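Local coordinates for YesW protein (PDB 2Z8S), which cleaves the rhamnogalacturonan of plant cell walls by endo-type elimination, as a calcium- or manganese-requiring lyase of polysaccharide lyase family 11, at residues N138-S143 with N171-A176; Y110-N115 with T148-I153; Y178-V183 with W553-Y558. One frame throughout, in Å; residues are numbered along the deposited sequence.

Contact 1: residues N138-S143 with N171-A176; sequences NSKDNS and NIRAGA. With ADA (alpha-D-galactopyranuronic acid), chain C.
The guanidinium of Arg173 lies flat against Lys140, whose CB sits 3.1 Å above the plane, toward the rim, while Asp141 O and Asn142 CA approach its edge. Arg173 NH1 is 3.5 Å from Asp141 O, but its hydrogen bond goes to Tyr178 OH. With CG anti to the backbone N (chi1 -162°) and the chain extended to NE, Arg173 carries its charge into the neighbouring loop, where NH2 bonds to Gln144 O and Gly146 O; NE bonds to Gly222 O, outside that loop. A long, many-donor side chain suits a place rich in carbonyls. The lysine turns its own charge aside, curling back so that Lys140 NZ bonds to Asn138 O at 2.8 Å. Lys140 N donates almost straight (168°) to Ala174 O at 2.9 Å, and the bare Gly175 CA passes Lys140 O, where any CB would clash. Asp141 forms an Asx turn: Ser143 N and Ser143 OG reach OD2 from opposite faces of the carboxylate, while Asp141 CB lies 3.6 Å from O1 of the bound galacturonate. Replacing this aspartate by an alanine would probably leave Ser143 N and OG without their shared acceptor and let the turn relax. Ser139 packs its CB on that of Ala174 and bonds through OG to Asp135, a substrate-binding residue. The loop joining strands 129-136 and 152-156 thus rests on the one between strands 162-167 and 182-184.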
loop_
_atom_site.group_PDB
_atom_site.type_symbol
_atom_site.label_atom_id
_atom_site.label_comp_id
_atom_site.label_asym_id
_atom_site.label_seq_id
_atom_site.Cartn_x
_atom_site.Cartn_y
_atom_site.Cartn_z
ATOM N N ASN A 138 13.994 17.271 -8.334
ATOM C CA ASN A 138 14.925 17.578 -7.264
ATOM C C ASN A 138 14.551 17.029 -5.894
ATOM O O ASN A 138 15.168 17.406 -4.905
ATOM C CB ASN A 138 15.194 19.089 -7.193
ATOM C CG ASN A 138 13.921 19.914 -7.134
ATOM O OD1 ASN A 138 12.820 19.383 -7.022
ATOM N ND2 ASN A 138 14.073 21.227 -7.206
ATOM N N SER A 139 13.563 16.134 -5.825
ATOM C CA SER A 139 13.145 15.575 -4.533
ATOM C C SER A 139 14.316 14.922 -3.793
ATOM O O SER A 139 15.250 14.434 -4.414
ATOM C CB SER A 139 11.983 14.600 -4.691
ATOM O OG SER A 139 12.381 13.447 -5.390
ATOM N N LYS A 140 14.256 14.921 -2.467
ATOM C CA LYS A 140 15.438 14.648 -1.643
ATOM C C LYS A 140 15.224 13.618 -0.536
ATOM O O LYS A 140 14.200 13.623 0.158
ATOM C CB LYS A 140 15.949 15.957 -1.017
ATOM C CG LYS A 140 16.455 17.026 -2.004
ATOM C CD LYS A 140 17.785 16.652 -2.626
ATOM C CE LYS A 140 18.391 17.823 -3.388
ATOM N NZ LYS A 140 17.958 17.893 -4.805
ATOM N N ASP A 141 16.205 12.737 -0.367
ATOM C CA ASP A 141 16.253 11.905 0.824
ATOM C C ASP A 141 16.561 12.830 1.990
ATOM O O ASP A 141 17.136 13.907 1.805
ATOM C CB ASP A 141 17.340 10.847 0.717
ATOM C CG ASP A 141 17.444 10.003 1.969
ATOM O OD1 ASP A 141 16.657 9.043 2.100
ATOM O OD2 ASP A 141 18.314 10.296 2.821
ATOM N N ASN A 142 16.166 12.420 3.185
ATOM C CA ASN A 142 16.377 13.247 4.361
ATOM C C ASN A 142 17.836 13.603 4.608
ATOM O O ASN A 142 18.120 14.638 5.197
ATOM C CB ASN A 142 15.751 12.607 5.585
ATOM C CG ASN A 142 14.247 12.682 5.562
ATOM O OD1 ASN A 142 13.627 12.617 4.497
ATOM N ND2 ASN A 142 13.646 12.822 6.735
ATOM N N SER A 143 18.749 12.764 4.128
ATOM C CA SER A 143 20.184 13.021 4.249
ATOM C C SER A 143 20.729 14.104 3.294
ATOM O O SER A 143 21.796 14.669 3.552
ATOM C CB SER A 143 20.959 11.724 4.039
ATOM O OG SER A 143 20.841 11.312 2.691
ATOM N N ASN A 171 6.427 24.629 1.574
ATOM C CA ASN A 171 6.806 24.244 2.935
ATOM C C ASN A 171 6.744 22.755 3.260
ATOM O O ASN A 171 7.019 22.326 4.381
ATOM C CB ASN A 171 6.053 25.090 3.947
ATOM C CG ASN A 171 6.390 26.550 3.818
ATOM O OD1 ASN A 171 5.503 27.388 3.755
ATOM N ND2 ASN A 171 7.677 26.862 3.747
ATOM N N ILE A 172 6.369 21.973 2.262
ATOM C CA ILE A 172 6.468 20.536 2.353
ATOM C C ILE A 172 7.574 20.107 1.392
ATOM O O ILE A 172 7.435 20.227 0.175
ATOM C CB ILE A 172 5.130 19.861 2.011
ATOM C CG1 ILE A 172 4.053 20.219 3.057
ATOM C CG2 ILE A 172 5.319 18.342 1.819
ATOM C CD1 ILE A 172 4.273 19.642 4.456
ATOM N N ARG A 173 8.683 19.649 1.962
ATOM C CA ARG A 173 9.817 19.166 1.195
ATOM C C ARG A 173 9.395 17.948 0.405
ATOM O O ARG A 173 8.634 17.111 0.909
ATOM C CB ARG A 173 10.963 18.790 2.126
ATOM C CG ARG A 173 12.299 18.704 1.439
ATOM C CD ARG A 173 13.402 18.881 2.453
ATOM N NE ARG A 173 14.681 19.102 1.795
ATOM C CZ ARG A 173 15.681 18.228 1.756
ATOM N NH1 ARG A 173 15.590 17.036 2.356
ATOM N NH2 ARG A 173 16.790 18.561 1.108
ATOM N N ALA A 174 9.876 17.854 -0.833
ATOM C CA ALA A 174 9.578 16.695 -1.651
ATOM C C ALA A 174 10.582 15.594 -1.339
ATOM O O ALA A 174 11.785 15.846 -1.242
ATOM C CB ALA A 174 9.579 17.050 -3.114
ATOM N N GLY A 175 10.074 14.382 -1.144
ATOM C CA GLY A 175 10.927 13.241 -0.871
ATOM C C GLY A 175 10.157 12.077 -0.312
ATOM O O GLY A 175 9.088 12.257 0.272
ATOM N N ALA A 176 10.711 10.886 -0.495
ATOM C CA ALA A 176 10.113 9.634 -0.038
ATOM C C ALA A 176 9.626 9.662 1.418
ATOM O O ALA A 176 8.624 9.035 1.758
ATOM C CB ALA A 176 11.108 8.492 -0.219
HETATM C C1 ADA C . 19.759 6.985 -0.848
HETATM C C2 ADA C . 19.192 5.963 -1.850
HETATM C C3 ADA C . 17.803 5.484 -1.372
HETATM C C4 ADA C . 17.959 4.797 -0.019
HETATM C C5 ADA C . 18.397 5.910 0.961
HETATM C C6 ADA C . 18.561 5.359 2.386
HETATM O O1 ADA C . 19.113 8.251 -0.934
HETATM O O2 ADA C . 19.148 6.510 -3.176
HETATM O O3 ADA C . 17.189 4.580 -2.302
HETATM O O4 ADA C . 18.936 3.738 -0.164
HETATM O O5 ADA C . 19.644 6.544 0.549
HETATM O O6B ADA C . 17.573 4.862 2.959
HETATM O O6A ADA C . 19.685 5.430 2.907
#

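Contact 2: residues Y110-N115 with T148-I153; sequences YTYSAN and TGDVLI
Tyr110 and Tyr112 swing toward the 148-153 segment by different first torsions: Tyr112 sets CG anti to its carbonyl carbon (chi1 -75°), whereas Tyr110 tucks CG between the backbone N and the carbonyl carbon (chi1 56°). The contact belongs to a blade of the family's beta-propeller, an antiparallel sheet in which strand 129-136 separates strand 109-120 from strand 152-156, so these aromatic side chains reach past strand 129-136 to the start of strand 152-156 and the loop leading into it. Gly149 CA lies over one face of the Tyr110 ring, 3.5 Å from its centroid, a CH-pi contact possible only because no CB intervenes: one would run into CE1. The Tyr112 ring is covered on both faces, by Tyr110 CD1 from one side and by Leu152 CD1 from the other, the latter 4.3 Å from the centroid. A branched leucine suits this place, offering a methyl group to the flat ring while its chain crosses the tyrosine at about a right angle. Asp150, a carbohydrate-binding residue, places CB 3.5 Å from Tyr112 OH. Tyr112 OH donates to Asp150 O at 2.5 Å, in the carbonyl plane and on a lone pair, with a C=O...donor angle of 123°.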
loop_
_atom_site.group_PDB
_atom_site.type_symbol
_atom_site.label_atom_id
_atom_site.label_comp_id
_atom_site.label_asym_id
_atom_site.label_seq_id
_atom_site.Cartn_x
_atom_site.Cartn_y
_atom_site.Cartn_z
ATOM N N TYR A 110 13.178 22.082 -12.303
ATOM C CA TYR A 110 12.773 20.701 -12.099
ATOM C C TYR A 110 11.573 20.346 -12.967
ATOM O O TYR A 110 10.867 21.219 -13.464
ATOM C CB TYR A 110 12.451 20.445 -10.631
ATOM C CG TYR A 110 11.400 21.370 -10.069
ATOM C CD1 TYR A 110 10.046 21.073 -10.199
ATOM C CD2 TYR A 110 11.760 22.537 -9.402
ATOM C CE1 TYR A 110 9.075 21.915 -9.685
ATOM C CE2 TYR A 110 10.792 23.390 -8.878
ATOM C CZ TYR A 110 9.454 23.070 -9.020
ATOM O OH TYR A 110 8.487 23.903 -8.504
ATOM N N THR A 111 11.359 19.047 -13.124
ATOM C CA THR A 111 10.273 18.498 -13.895
ATOM C C THR A 111 9.513 17.586 -12.944
ATOM O O THR A 111 10.002 17.266 -11.856
ATOM C CB THR A 111 10.861 17.735 -15.089
ATOM O OG1 THR A 111 11.697 18.632 -15.818
ATOM C CG2 THR A 111 9.783 17.196 -16.047
ATOM N N TYR A 112 8.311 17.184 -13.335
ATOM C CA TYR A 112 7.546 16.244 -12.537
ATOM C C TYR A 112 7.447 14.864 -13.164
ATOM O O TYR A 112 7.267 14.725 -14.378
ATOM C CB TYR A 112 6.145 16.792 -12.250
ATOM C CG TYR A 112 6.157 17.871 -11.210
ATOM C CD1 TYR A 112 6.450 17.572 -9.880
ATOM C CD2 TYR A 112 5.905 19.189 -11.550
ATOM C CE1 TYR A 112 6.479 18.554 -8.920
ATOM C CE2 TYR A 112 5.930 20.183 -10.594
ATOM C CZ TYR A 112 6.218 19.861 -9.281
ATOM O OH TYR A 112 6.253 20.848 -8.330
ATOM N N SER A 113 7.555 13.849 -12.317
ATOM C CA SER A 113 7.206 12.506 -12.709
ATOM C C SER A 113 6.148 12.007 -11.746
ATOM O O SER A 113 6.166 12.380 -10.582
ATOM C CB SER A 113 8.432 11.591 -12.707
ATOM O OG SER A 113 8.877 11.353 -11.392
ATOM N N ALA A 114 5.221 11.184 -12.240
ATOM C CA ALA A 114 4.200 10.563 -11.400
ATOM C C ALA A 114 4.845 9.528 -10.476
ATOM O O ALA A 114 5.650 8.702 -10.909
ATOM C CB ALA A 114 3.116 9.938 -12.247
ATOM N N ASN A 115 4.499 9.587 -9.198
ATOM C CA ASN A 115 5.179 8.797 -8.199
ATOM C C ASN A 115 4.244 7.820 -7.467
ATOM O O ASN A 115 3.434 7.137 -8.100
ATOM C CB ASN A 115 5.892 9.745 -7.232
ATOM C CG ASN A 115 6.929 9.052 -6.409
ATOM O OD1 ASN A 115 6.675 8.694 -5.265
ATOM N ND2 ASN A 115 8.104 8.830 -6.989
ATOM N N THR A 148 13.561 21.624 -3.107
ATOM C CA THR A 148 12.758 20.670 -3.862
ATOM C C THR A 148 11.549 21.394 -4.402
ATOM O O THR A 148 11.048 22.311 -3.759
ATOM C CB THR A 148 12.259 19.523 -2.977
ATOM O OG1 THR A 148 11.445 20.045 -1.922
ATOM C CG2 THR A 148 13.413 18.748 -2.376
ATOM N N GLY A 149 11.077 20.992 -5.577
ATOM C CA GLY A 149 9.842 21.538 -6.125
ATOM C C GLY A 149 8.615 21.095 -5.351
ATOM O O GLY A 149 8.677 20.193 -4.511
ATOM N N ASP A 150 7.489 21.731 -5.636
ATOM C CA ASP A 150 6.256 21.458 -4.911
ATOM C C ASP A 150 5.792 20.037 -5.112
ATOM O O ASP A 150 5.807 19.527 -6.223
ATOM C CB ASP A 150 5.143 22.398 -5.366
ATOM C CG ASP A 150 5.457 23.839 -5.096
ATOM O OD1 ASP A 150 6.075 24.119 -4.045
ATOM O OD2 ASP A 150 5.088 24.695 -5.933
ATOM N N VAL A 151 5.374 19.405 -4.025
ATOM C CA VAL A 151 4.677 18.138 -4.102
ATOM C C VAL A 151 3.246 18.423 -4.559
ATOM O O VAL A 151 2.614 19.368 -4.095
ATOM C CB VAL A 151 4.686 17.403 -2.745
ATOM C CG1 VAL A 151 4.045 16.022 -2.865
ATOM C CG2 VAL A 151 6.105 17.271 -2.226
ATOM N N LEU A 152 2.769 17.620 -5.504
ATOM C CA LEU A 152 1.417 17.721 -6.030
ATOM C C LEU A 152 0.729 16.376 -5.903
ATOM O O LEU A 152 1.283 15.351 -6.281
ATOM C CB LEU A 152 1.441 18.150 -7.493
ATOM C CG LEU A 152 2.189 19.445 -7.824
ATOM C CD1 LEU A 152 2.124 19.732 -9.296
ATOM C CD2 LEU A 152 1.604 20.601 -7.053
ATOM N N ILE A 153 -0.470 16.380 -5.339
ATOM C CA ILE A 153 -1.264 15.183 -5.252
ATOM C C ILE A 153 -2.433 15.409 -6.180
ATOM O O ILE A 153 -3.140 16.399 -6.057
ATOM C CB ILE A 153 -1.770 14.916 -3.816
ATOM C CG1 ILE A 153 -0.631 15.019 -2.794
ATOM C CG2 ILE A 153 -2.458 13.567 -3.725
ATOM C CD1 ILE A 153 0.485 14.060 -2.991
#

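Contact 3: residues Y178-V183 with W553-Y558; sequences YTQFMV and WQNIAY. With CA (calcium ion), chain F; ADA (alpha-D-galactopyranuronic acid), chain C.
Gln180 and Ile556 bring the two backbones closest, their CA atoms 4.9 Å apart, where an extended chain entering strand 182-184 meets an irregular loop. That loop turns tightly, Ile556 N bonding to Trp553 O, and passes through Ala557 at a positive phi of 37°. Two of its carbonyls, Asn555 O at 2.4 Å and Ala557 O at 2.2 Å, bind the calcium ion, whose other ligands are two waters, Asp116 and Asn559. A further water joins the segments, donating to Thr179 O at 2.7 Å and weakly to Asn555 O. The Asn555 amide stacks over one face of the Phe181 ring, planes 28° apart, with CG 3.8 Å above the ring plane; a short, flat side chain fits between the ring and the Phe181 backbone. Met182, bent at its second and third torsions, curls its flexible chain so that CE touches Ile556 CG2 at 3.3 Å. The branch at CB gives Ile556 this methyl, and Ile556 CG2 also lies 3.7 Å from Gln180 CB. At the end of 553-558, Tyr558 OH donates to galacturonate O6B at 2.8 Å, the sugar oxygen lying at the ring edge, and His177 NE2 is also bonded to the hydroxyl. Gln180, Met182, Ile556 and Ala557 pack on strand 268-273 of one propeller sheet, while Phe181 leans on strand 129-136 of another.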
loop_
_atom_site.group_PDB
_atom_site.type_symbol
_atom_site.label_atom_id
_atom_site.label_comp_id
_atom_site.label_asym_id
_atom_site.label_seq_id
_atom_site.Cartn_x
_atom_site.Cartn_y
_atom_site.Cartn_z
ATOM N N TYR A 178 9.042 12.366 3.458
ATOM C CA TYR A 178 8.248 13.525 3.835
ATOM C C TYR A 178 6.736 13.262 3.798
ATOM O O TYR A 178 6.173 12.867 4.814
ATOM C CB TYR A 178 8.685 14.744 3.008
ATOM C CG TYR A 178 10.111 15.111 3.308
ATOM C CD1 TYR A 178 10.423 15.910 4.421
ATOM C CD2 TYR A 178 11.163 14.621 2.528
ATOM C CE1 TYR A 178 11.721 16.228 4.718
ATOM C CE2 TYR A 178 12.474 14.931 2.837
ATOM C CZ TYR A 178 12.738 15.728 3.935
ATOM O OH TYR A 178 14.015 16.063 4.257
ATOM N N THR A 179 6.093 13.469 2.647
ATOM C CA THR A 179 4.649 13.237 2.499
ATOM C C THR A 179 4.265 11.757 2.506
ATOM O O THR A 179 4.638 10.984 1.613
ATOM C CB THR A 179 4.092 13.891 1.219
ATOM O OG1 THR A 179 4.309 15.301 1.272
ATOM C CG2 THR A 179 2.600 13.618 1.055
ATOM N N GLN A 180 3.513 11.372 3.530
ATOM C CA GLN A 180 2.898 10.060 3.567
ATOM C C GLN A 180 1.405 10.292 3.546
ATOM O O GLN A 180 0.817 10.772 4.526
ATOM C CB GLN A 180 3.322 9.277 4.815
ATOM C CG GLN A 180 4.828 9.253 5.115
ATOM C CD GLN A 180 5.709 9.045 3.868
ATOM O OE1 GLN A 180 6.867 9.486 3.836
ATOM N NE2 GLN A 180 5.157 8.390 2.840
ATOM N N PHE A 181 0.782 9.994 2.414
ATOM C CA PHE A 181 -0.624 10.274 2.297
ATOM C C PHE A 181 -1.526 9.067 2.544
ATOM O O PHE A 181 -1.294 7.963 2.047
ATOM C CB PHE A 181 -0.941 11.041 1.012
ATOM C CG PHE A 181 -0.623 10.311 -0.242
ATOM C CD1 PHE A 181 -1.643 9.747 -0.999
ATOM C CD2 PHE A 181 0.682 10.235 -0.706
ATOM C CE1 PHE A 181 -1.367 9.086 -2.187
ATOM C CE2 PHE A 181 0.977 9.579 -1.887
ATOM C CZ PHE A 181 -0.047 8.997 -2.634
ATOM N N MET A 182 -2.544 9.288 3.367
ATOM C CA MET A 182 -3.514 8.247 3.676
ATOM C C MET A 182 -4.789 8.513 2.917
ATOM O O MET A 182 -5.368 9.580 3.038
ATOM C CB MET A 182 -3.783 8.194 5.165
ATOM C CG MET A 182 -2.654 7.611 5.970
ATOM S SD MET A 182 -2.289 5.913 5.514
ATOM C CE MET A 182 -0.732 6.143 4.656
ATOM N N VAL A 183 -5.207 7.564 2.099
ATOM C CA VAL A 183 -6.435 7.734 1.356
ATOM C C VAL A 183 -7.324 6.659 1.877
ATOM O O VAL A 183 -7.010 5.480 1.731
ATOM C CB VAL A 183 -6.229 7.553 -0.142
ATOM C CG1 VAL A 183 -7.552 7.594 -0.853
ATOM C CG2 VAL A 183 -5.326 8.628 -0.664
ATOM N N TRP A 553 -1.000 1.914 3.229
ATOM C CA TRP A 553 0.371 2.251 3.600
ATOM C C TRP A 553 1.427 1.953 2.535
ATOM O O TRP A 553 2.629 2.157 2.763
ATOM C CB TRP A 553 0.776 1.732 4.993
ATOM C CG TRP A 553 0.675 0.247 5.308
ATOM C CD1 TRP A 553 -0.120 -0.321 6.271
ATOM C CD2 TRP A 553 1.446 -0.840 4.749
ATOM N NE1 TRP A 553 0.078 -1.681 6.326
ATOM C CE2 TRP A 553 1.035 -2.028 5.408
ATOM C CE3 TRP A 553 2.425 -0.931 3.751
ATOM C CZ2 TRP A 553 1.561 -3.286 5.089
ATOM C CZ3 TRP A 553 2.950 -2.187 3.440
ATOM C CH2 TRP A 553 2.509 -3.342 4.104
ATOM N N GLN A 554 0.988 1.516 1.358
ATOM C CA GLN A 554 1.947 1.178 0.311
ATOM C C GLN A 554 2.837 2.351 -0.045
ATOM O O GLN A 554 4.046 2.212 -0.068
ATOM C CB GLN A 554 1.254 0.669 -0.936
ATOM C CG GLN A 554 2.216 0.031 -1.907
ATOM C CD GLN A 554 1.499 -0.623 -3.051
ATOM O OE1 GLN A 554 0.782 -1.595 -2.861
ATOM N NE2 GLN A 554 1.686 -0.091 -4.248
ATOM N N ASN A 555 2.239 3.512 -0.289
ATOM C CA ASN A 555 2.995 4.692 -0.674
ATOM C C ASN A 555 4.011 5.119 0.359
ATOM O O ASN A 555 4.991 5.748 0.010
ATOM C CB ASN A 555 2.065 5.880 -0.987
ATOM C CG ASN A 555 1.402 6.469 0.269
ATOM O OD1 ASN A 555 0.360 5.992 0.714
ATOM N ND2 ASN A 555 2.003 7.510 0.828
ATOM N N ILE A 556 3.781 4.806 1.632
ATOM C CA ILE A 556 4.556 5.486 2.665
ATOM C C ILE A 556 6.021 5.115 2.555
ATOM O O ILE A 556 6.339 3.970 2.241
ATOM C CB ILE A 556 4.008 5.295 4.110
ATOM C CG1 ILE A 556 4.250 3.873 4.612
ATOM C CG2 ILE A 556 2.540 5.692 4.183
ATOM C CD1 ILE A 556 4.422 3.784 6.092
ATOM N N ALA A 557 6.892 6.101 2.771
ATOM C CA ALA A 557 8.341 5.911 2.803
ATOM C C ALA A 557 8.818 4.890 1.770
ATOM O O ALA A 557 8.585 5.074 0.580
ATOM C CB ALA A 557 8.789 5.536 4.192
ATOM N N TYR A 558 9.459 3.813 2.212
ATOM C CA TYR A 558 9.889 2.782 1.285
ATOM C C TYR A 558 8.833 1.727 1.111
ATOM O O TYR A 558 8.673 0.833 1.954
ATOM C CB TYR A 558 11.219 2.170 1.686
ATOM C CG TYR A 558 12.339 3.159 1.639
ATOM C CD1 TYR A 558 12.280 4.268 0.792
ATOM C CD2 TYR A 558 13.469 2.986 2.429
ATOM C CE1 TYR A 558 13.312 5.189 0.748
ATOM C CE2 TYR A 558 14.516 3.904 2.395
ATOM C CZ TYR A 558 14.432 4.995 1.551
ATOM O OH TYR A 558 15.463 5.895 1.523
HETATM CA CA CA F . 7.164 5.872 -0.933
HETATM C C1 ADA C . 19.759 6.985 -0.848
HETATM C C2 ADA C . 19.192 5.963 -1.850
HETATM C C3 ADA C . 17.803 5.484 -1.372
HETATM C C4 ADA C . 17.959 4.797 -0.019
HETATM C C5 ADA C . 18.397 5.910 0.961
HETATM C C6 ADA C . 18.561 5.359 2.386
HETATM O O1 ADA C . 19.113 8.251 -0.934
HETATM O O2 ADA C . 19.148 6.510 -3.176
HETATM O O3 ADA C . 17.189 4.580 -2.302
HETATM O O4 ADA C . 18.936 3.738 -0.164
HETATM O O5 ADA C . 19.644 6.544 0.549
HETATM O O6B ADA C . 17.573 4.862 2.959
HETATM O O6A ADA C . 19.685 5.430 2.907
HETATM O O HOH W 1 4.003 8.850 0.156
HETATM O O HOH W 2 6.920 8.107 0.003
HETATM O O HOH W 3 9.051 6.928 -2.126
#

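Contacts 1 and 2 have centres about 10 Å apart and are joined by two probable hydrogen bonds, Asn138 OD1 to Gly149 N (2.8 Å) and Ala174 N to Thr148 OG1 (2.9 Å), so the 148-153 segment of contact 2 lies directly against the loops of contact 1. Contact 3, centred about 13 Å from contact 1, is tied to it by a probable bond between Arg173 NH1 and Tyr178 OH (2.7 Å). Both touch the same galacturonate: Asp141 OD1 packs 3.4 Å from Tyr558 OH beside the sugar. Contact 2 meets contact 3 more loosely, through Val151 and Thr179, yet it holds Asn115, a substrate-binding residue next in sequence to calcium ligand Asp116.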